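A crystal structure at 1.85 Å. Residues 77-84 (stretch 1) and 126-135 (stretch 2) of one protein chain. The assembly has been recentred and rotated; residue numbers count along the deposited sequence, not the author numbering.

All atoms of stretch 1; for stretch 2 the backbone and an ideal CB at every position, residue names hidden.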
ATOM      1  N   HIS A  77      -8.321  32.366  18.692  1.00 23.64           N
ATOM      2  CA  HIS A  77      -8.847  33.609  18.129  1.00 24.36           C
ATOM      3  C   HIS A  77      -9.494  33.386  16.774  1.00 23.07           C
ATOM      4  O   HIS A  77     -10.591  33.882  16.529  1.00 23.25           O
ATOM      5  CB  HIS A  77      -7.744  34.675  18.054  1.00 26.02           C
ATOM      6  CG  HIS A  77      -8.172  35.967  17.396  1.00 26.80           C
ATOM      7  ND1 HIS A  77      -9.027  36.833  17.983  1.00 28.60           N
ATOM      8  CD2 HIS A  77      -7.811  36.541  16.173  1.00 27.94           C
ATOM      9  CE1 HIS A  77      -9.218  37.894  17.178  1.00 27.87           C
ATOM     10  NE2 HIS A  77      -8.476  37.719  16.070  1.00 28.54           N
ATOM     11  N   LEU A  78      -8.836  32.650  15.882  1.00 21.85           N
ATOM     12  CA  LEU A  78      -9.450  32.297  14.577  1.00 20.80           C
ATOM     13  C   LEU A  78     -10.818  31.616  14.723  1.00 20.25           C
ATOM     14  O   LEU A  78     -11.763  31.961  14.032  1.00 21.65           O
ATOM     15  CB  LEU A  78      -8.513  31.386  13.777  1.00 20.06           C
ATOM     16  CG  LEU A  78      -9.026  30.780  12.471  1.00 19.51           C
ATOM     17  CD1 LEU A  78      -9.272  31.873  11.431  1.00 19.17           C
ATOM     18  CD2 LEU A  78      -8.035  29.728  11.954  1.00 18.57           C
ATOM     19  N   VAL A  79     -10.915  30.645  15.620  1.00 19.74           N
ATOM     20  CA  VAL A  79     -12.184  29.978  15.890  1.00 19.58           C
ATOM     21  C   VAL A  79     -13.220  30.991  16.399  1.00 20.23           C
ATOM     22  O   VAL A  79     -14.340  31.036  15.911  1.00 19.57           O
ATOM     23  CB  VAL A  79     -12.015  28.824  16.905  1.00 18.44           C
ATOM     24  CG1 VAL A  79     -13.368  28.213  17.272  1.00 18.32           C
ATOM     25  CG2 VAL A  79     -11.077  27.760  16.336  1.00 18.21           C
ATOM     26  N   ASP A  80     -12.836  31.806  17.372  1.00 21.81           N
ATOM     27  CA  ASP A  80     -13.765  32.788  17.933  1.00 24.17           C
ATOM     28  C   ASP A  80     -14.256  33.773  16.861  1.00 23.17           C
ATOM     29  O   ASP A  80     -15.462  34.032  16.747  1.00 22.13           O
ATOM     30  CB  ASP A  80     -13.136  33.526  19.126  1.00 26.64           C
ATOM     31  CG  ASP A  80     -12.997  32.650  20.368  1.00 30.31           C
ATOM     32  OD1 ASP A  80     -13.705  31.621  20.488  1.00 36.42           O
ATOM     33  OD2 ASP A  80     -12.161  32.985  21.247  1.00 35.51           O
ATOM     34  N   GLU A  81     -13.347  34.254  16.018  1.00 23.65           N
ATOM     35  CA  GLU A  81     -13.737  35.225  14.979  1.00 24.27           C
ATOM     36  C   GLU A  81     -14.658  34.596  13.939  1.00 23.11           C
ATOM     37  O   GLU A  81     -15.634  35.207  13.504  1.00 22.98           O
ATOM     38  CB  GLU A  81     -12.508  35.851  14.324  1.00 25.81           C
ATOM     39  CG  GLU A  81     -11.779  36.834  15.229  1.00 27.52           C
ATOM     40  CD  GLU A  81     -12.599  38.075  15.530  1.00 29.54           C
ATOM     41  OE1 GLU A  81     -13.090  38.725  14.589  1.00 31.27           O
ATOM     42  OE2 GLU A  81     -12.766  38.390  16.717  1.00 32.25           O
ATOM     43  N   THR A  82     -14.367  33.354  13.568  1.00 22.24           N
ATOM     44  CA  THR A  82     -15.214  32.601  12.644  1.00 21.41           C
ATOM     45  C   THR A  82     -16.621  32.392  13.180  1.00 21.31           C
ATOM     46  O   THR A  82     -17.609  32.543  12.466  1.00 20.77           O
ATOM     47  CB  THR A  82     -14.569  31.221  12.361  1.00 20.23           C
ATOM     48  OG1 THR A  82     -13.307  31.424  11.715  1.00 20.01           O
ATOM     49  CG2 THR A  82     -15.466  30.358  11.490  1.00 20.00           C
ATOM     50  N   MET A  83     -16.716  31.992  14.438  1.00 22.86           N
ATOM     51  CA  MET A  83     -18.021  31.719  15.026  1.00 23.71           C
ATOM     52  C   MET A  83     -18.795  33.029  15.237  1.00 24.62           C
ATOM     53  O   MET A  83     -20.009  33.065  15.084  1.00 24.60           O
ATOM     54  CB  MET A  83     -17.842  30.908  16.309  1.00 24.76           C
ATOM     55  CG  MET A  83     -17.125  29.570  16.051  1.00 24.18           C
ATOM     56  SD  MET A  83     -17.788  28.597  14.665  1.00 25.26           S
ATOM     57  CE  MET A  83     -19.356  28.307  15.495  1.00 22.70           C
ATOM     58  N   LYS A  84     -18.080  34.108  15.523  1.00 25.03           N
ATOM     59  CA  LYS A  84     -18.709  35.433  15.621  1.00 27.46           C
ATOM     60  C   LYS A  84     -19.248  35.894  14.242  1.00 25.89           C
ATOM     61  O   LYS A  84     -20.360  36.394  14.133  1.00 25.43           O
ATOM     62  CB  LYS A  84     -17.695  36.434  16.206  1.00 29.80           C
ATOM     63  CG  LYS A  84     -18.207  37.851  16.333  1.00 34.43           C
ATOM     64  CD  LYS A  84     -17.105  38.833  16.721  1.00 37.03           C
ATOM     65  CE  LYS A  84     -17.624  40.260  16.595  1.00 39.61           C
ATOM     66  NZ  LYS A  84     -16.565  41.309  16.729  1.00 43.22           N
ATOM     67  N   UNK A 126      -4.109  21.287  15.453  1.00 16.74           N
ATOM     68  CA  UNK A 126      -4.646  22.406  16.237  1.00 18.88           C
ATOM     69  C   UNK A 126      -5.884  23.009  15.580  1.00 18.33           C
ATOM     70  O   UNK A 126      -6.896  23.248  16.249  1.00 17.94           O
ATOM     71  CB  UNK A 126      -3.578  23.486  16.419  1.00 18.88           C
ATOM     72  N   UNK A 127      -5.819  23.227  14.275  1.00 18.18           N
ATOM     73  CA  UNK A 127      -6.973  23.714  13.505  1.00 18.83           C
ATOM     74  C   UNK A 127      -8.169  22.800  13.565  1.00 16.57           C
ATOM     75  O   UNK A 127      -9.288  23.246  13.787  1.00 16.10           O
ATOM     76  CB  UNK A 127      -6.578  23.913  12.040  1.00 18.83           C
ATOM     77  N   UNK A 128      -7.928  21.522  13.298  1.00 14.95           N
ATOM     78  CA  UNK A 128      -8.979  20.522  13.282  1.00 14.38           C
ATOM     79  C   UNK A 128      -9.632  20.450  14.654  1.00 13.99           C
ATOM     80  O   UNK A 128     -10.856  20.411  14.740  1.00 14.26           O
ATOM     81  CB  UNK A 128      -8.427  19.156  12.870  1.00 14.38           C
ATOM     82  N   UNK A 129      -8.825  20.438  15.711  1.00 13.67           N
ATOM     83  CA  UNK A 129      -9.351  20.363  17.067  1.00 13.74           C
ATOM     84  C   UNK A 129     -10.147  21.611  17.433  1.00 13.86           C
ATOM     85  O   UNK A 129     -11.249  21.509  18.012  1.00 13.42           O
ATOM     86  CB  UNK A 129      -8.208  20.161  18.064  1.00 13.74           C
ATOM     87  N   UNK A 130      -9.609  22.786  17.080  1.00 13.36           N
ATOM     88  CA  UNK A 130     -10.288  24.049  17.312  1.00 13.73           C
ATOM     89  C   UNK A 130     -11.668  24.108  16.692  1.00 13.95           C
ATOM     90  O   UNK A 130     -12.612  24.631  17.292  1.00 13.96           O
ATOM     91  CB  UNK A 130      -9.438  25.200  16.771  1.00 13.73           C
ATOM     92  N   UNK A 131     -11.780  23.567  15.487  1.00 13.54           N
ATOM     93  CA  UNK A 131     -13.049  23.529  14.778  1.00 14.03           C
ATOM     94  C   UNK A 131     -13.853  22.243  14.945  1.00 13.06           C
ATOM     95  O   UNK A 131     -14.870  22.073  14.295  1.00 13.34           O
ATOM     96  CB  UNK A 131     -12.789  23.757  13.288  1.00 14.03           C
ATOM     97  N   UNK A 132     -13.440  21.355  15.845  1.00 13.13           N
ATOM     98  CA  UNK A 132     -14.202  20.125  16.049  1.00 12.93           C
ATOM     99  C   UNK A 132     -15.626  20.411  16.538  1.00 13.06           C
ATOM    100  O   UNK A 132     -16.577  19.807  16.019  1.00 13.12           O
ATOM    101  CB  UNK A 132     -13.479  19.222  17.050  1.00 12.93           C
ATOM    102  N   UNK A 133     -15.801  21.353  17.496  1.00 13.22           N
ATOM    103  CA  UNK A 133     -17.157  21.613  17.917  1.00 13.53           C
ATOM    104  C   UNK A 133     -18.079  22.091  16.783  1.00 13.47           C
ATOM    105  O   UNK A 133     -19.231  21.630  16.666  1.00 13.43           O
ATOM    106  CB  UNK A 133     -17.139  22.654  19.039  1.00 13.53           C
ATOM    107  N   UNK A 134     -17.562  22.967  15.936  1.00 13.37           N
ATOM    108  CA  UNK A 134     -18.302  23.435  14.776  1.00 13.60           C
ATOM    109  C   UNK A 134     -18.593  22.307  13.797  1.00 13.13           C
ATOM    110  O   UNK A 134     -19.726  22.144  13.371  1.00 13.91           O
ATOM    111  CB  UNK A 134     -17.526  24.550  14.072  1.00 13.60           C
ATOM    112  N   UNK A 135     -17.588  21.503  13.480  1.00 13.04           N
ATOM    113  CA  UNK A 135     -17.759  20.373  12.565  1.00 12.96           C
ATOM    114  C   UNK A 135     -18.670  19.285  13.093  1.00 13.28           C
ATOM    115  O   UNK A 135     -19.347  18.625  12.294  1.00 13.03           O
ATOM    116  CB  UNK A 135     -16.394  19.762  12.241  1.00 12.96           C
TER

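Position 126 lies in a helix, and its ideal CB has nothing of stretch 1 within 5.5 Å. Many side chains would suit. The residue is R126. It stays clear of stretch 1, and its NE and NH1 are hydrogen-bonded elsewhere in the structure.

At position 127 the CA-to-CB bond points sideways to stretch 1. The ideal CB has nothing of stretch 1 within 5.5 Å, but the leucine end of L78 lies on this side. An apolar side chain of some length could reach it: leucine, methionine, isoleucine or phenylalanine. The residue is L127. Its end comes nearer than its CB, and L127 CD1 sits 3.6 Å from L78 CD2, an apolar contact.

Positions 128 and 129 are helical and out of reach. The backbone leaves both choices wide. They hold I128 and Q129, neither of which touches stretch 1.

Position 130 is the tightest point. Its CA is 6.4 Å from the CA of V79, and the ideal CB points toward stretch 1. That CB would lie 3.1 Å from V79 CG2, too close for two carbons. Phi and psi are ordinary for a helix (-56/-40), so the backbone angles do not require glycine; the space favours it. The residue is G130. With no side chain there, V79 packs against the backbone, and V79 CG2 lies 3.6 Å from G130 O.

Position 131 is where the first helix ends and the next begins. Phi/psi are -95/9, outside the helical range, and the residue is at the N-cap position. Serine, threonine, aspartate or asparagine are common at such a place. The CA-to-CB bond runs sideways, and the ideal CB is 5.3 Å from V79 CG2. Beyond it stretch 1 offers L78, V79 and T82, a mostly apolar surface. Leucine, methionine or an aromatic would also suit. The residue is F131, with chi1 in m. It has no side-chain acceptor to cap the helix. It has the largest area covered by stretch 1 of any residue in its stretch. V79 CG2 lies over one face of the ring, 3.9 Å from the F131 ring centroid and 10° off the normal, a CH-pi contact. L78 and T82 lie at the ring edge: L78 CD2 is 4.1 Å from F131 CE2, and T82 OG1 is 3.7 Å from F131 CZ. T82 OG1 donates to L78 O at 2.8 Å.

Position 132 opens the next helix, out of reach. The O of 128 could accept from a serine or threonine hydroxyl. The residue is T132; T132 OG1 donates to I128 O at 2.8 Å.

Position 133 points toward stretch 1 but finds nothing close. Proline is well tolerated in a first turn, and P133 is the residue.

Position 134 also points toward stretch 1. A small apolar residue fits. The residue is A134; A134 CB lies 4.1 Å from M83 SD.

Position 135 is helical and out of reach, so many side chains would suit. L135 makes no contact with stretch 1.

Stretch 2 (126-135) RLIQGFTPAL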
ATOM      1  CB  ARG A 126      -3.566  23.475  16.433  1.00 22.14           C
ATOM      2  CG  ARG A 126      -3.615  24.171  17.764  1.00 27.09           C
ATOM      3  CD  ARG A 126      -2.508  25.224  17.927  1.00 29.25           C
ATOM      4  NE  ARG A 126      -1.425  24.748  18.793  1.00 31.82           N
ATOM      5  CZ  ARG A 126      -0.255  24.278  18.380  1.00 32.15           C
ATOM      6  NH1 ARG A 126       0.039  24.215  17.095  1.00 33.31           N
ATOM      7  NH2 ARG A 126       0.647  23.883  19.272  1.00 35.46           N
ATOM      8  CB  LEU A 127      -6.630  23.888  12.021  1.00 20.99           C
ATOM      9  CG  LEU A 127      -6.389  25.291  11.530  1.00 24.57           C
ATOM     10  CD1 LEU A 127      -7.592  26.193  11.834  1.00 24.43           C
ATOM     11  CD2 LEU A 127      -5.145  25.732  12.272  1.00 24.66           C
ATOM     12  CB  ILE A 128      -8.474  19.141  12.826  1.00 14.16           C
ATOM     13  CG1 ILE A 128      -8.080  19.190  11.318  1.00 13.98           C
ATOM     14  CG2 ILE A 128      -9.521  18.069  13.100  1.00 13.73           C
ATOM     15  CD1 ILE A 128      -7.149  18.088  10.849  1.00 13.86           C
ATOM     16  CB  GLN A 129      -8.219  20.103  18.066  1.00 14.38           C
ATOM     17  CG  GLN A 129      -7.635  18.706  17.873  1.00 14.41           C
ATOM     18  CD  GLN A 129      -6.569  18.299  18.875  1.00 15.69           C
ATOM     19  OE1 GLN A 129      -5.861  19.150  19.443  1.00 16.88           O
ATOM     20  NE2 GLN A 129      -6.437  16.983  19.091  1.00 15.81           N
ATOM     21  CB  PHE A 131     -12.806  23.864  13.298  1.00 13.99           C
ATOM     22  CG  PHE A 131     -12.577  25.342  13.062  1.00 14.71           C
ATOM     23  CD1 PHE A 131     -13.582  26.250  13.299  1.00 15.32           C
ATOM     24  CD2 PHE A 131     -11.353  25.812  12.629  1.00 14.91           C
ATOM     25  CE1 PHE A 131     -13.389  27.603  13.086  1.00 16.10           C
ATOM     26  CE2 PHE A 131     -11.146  27.157  12.403  1.00 15.02           C
ATOM     27  CZ  PHE A 131     -12.157  28.062  12.646  1.00 16.03           C
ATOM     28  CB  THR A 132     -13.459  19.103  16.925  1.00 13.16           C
ATOM     29  OG1 THR A 132     -12.352  18.560  16.194  1.00 13.06           O
ATOM     30  CG2 THR A 132     -14.385  17.952  17.411  1.00 13.24           C
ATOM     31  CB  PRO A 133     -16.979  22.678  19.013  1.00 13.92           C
ATOM     32  CG  PRO A 133     -15.654  22.358  19.604  1.00 13.96           C
ATOM     33  CD  PRO A 133     -14.820  21.966  18.415  1.00 13.55           C
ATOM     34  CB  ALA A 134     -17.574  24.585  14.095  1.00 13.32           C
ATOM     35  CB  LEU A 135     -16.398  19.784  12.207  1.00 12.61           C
ATOM     36  CG  LEU A 135     -15.518  20.717  11.384  1.00 12.69           C
ATOM     37  CD1 LEU A 135     -14.107  20.152  11.358  1.00 13.16           C
ATOM     38  CD2 LEU A 135     -16.071  20.925   9.980  1.00 12.77           C
TER
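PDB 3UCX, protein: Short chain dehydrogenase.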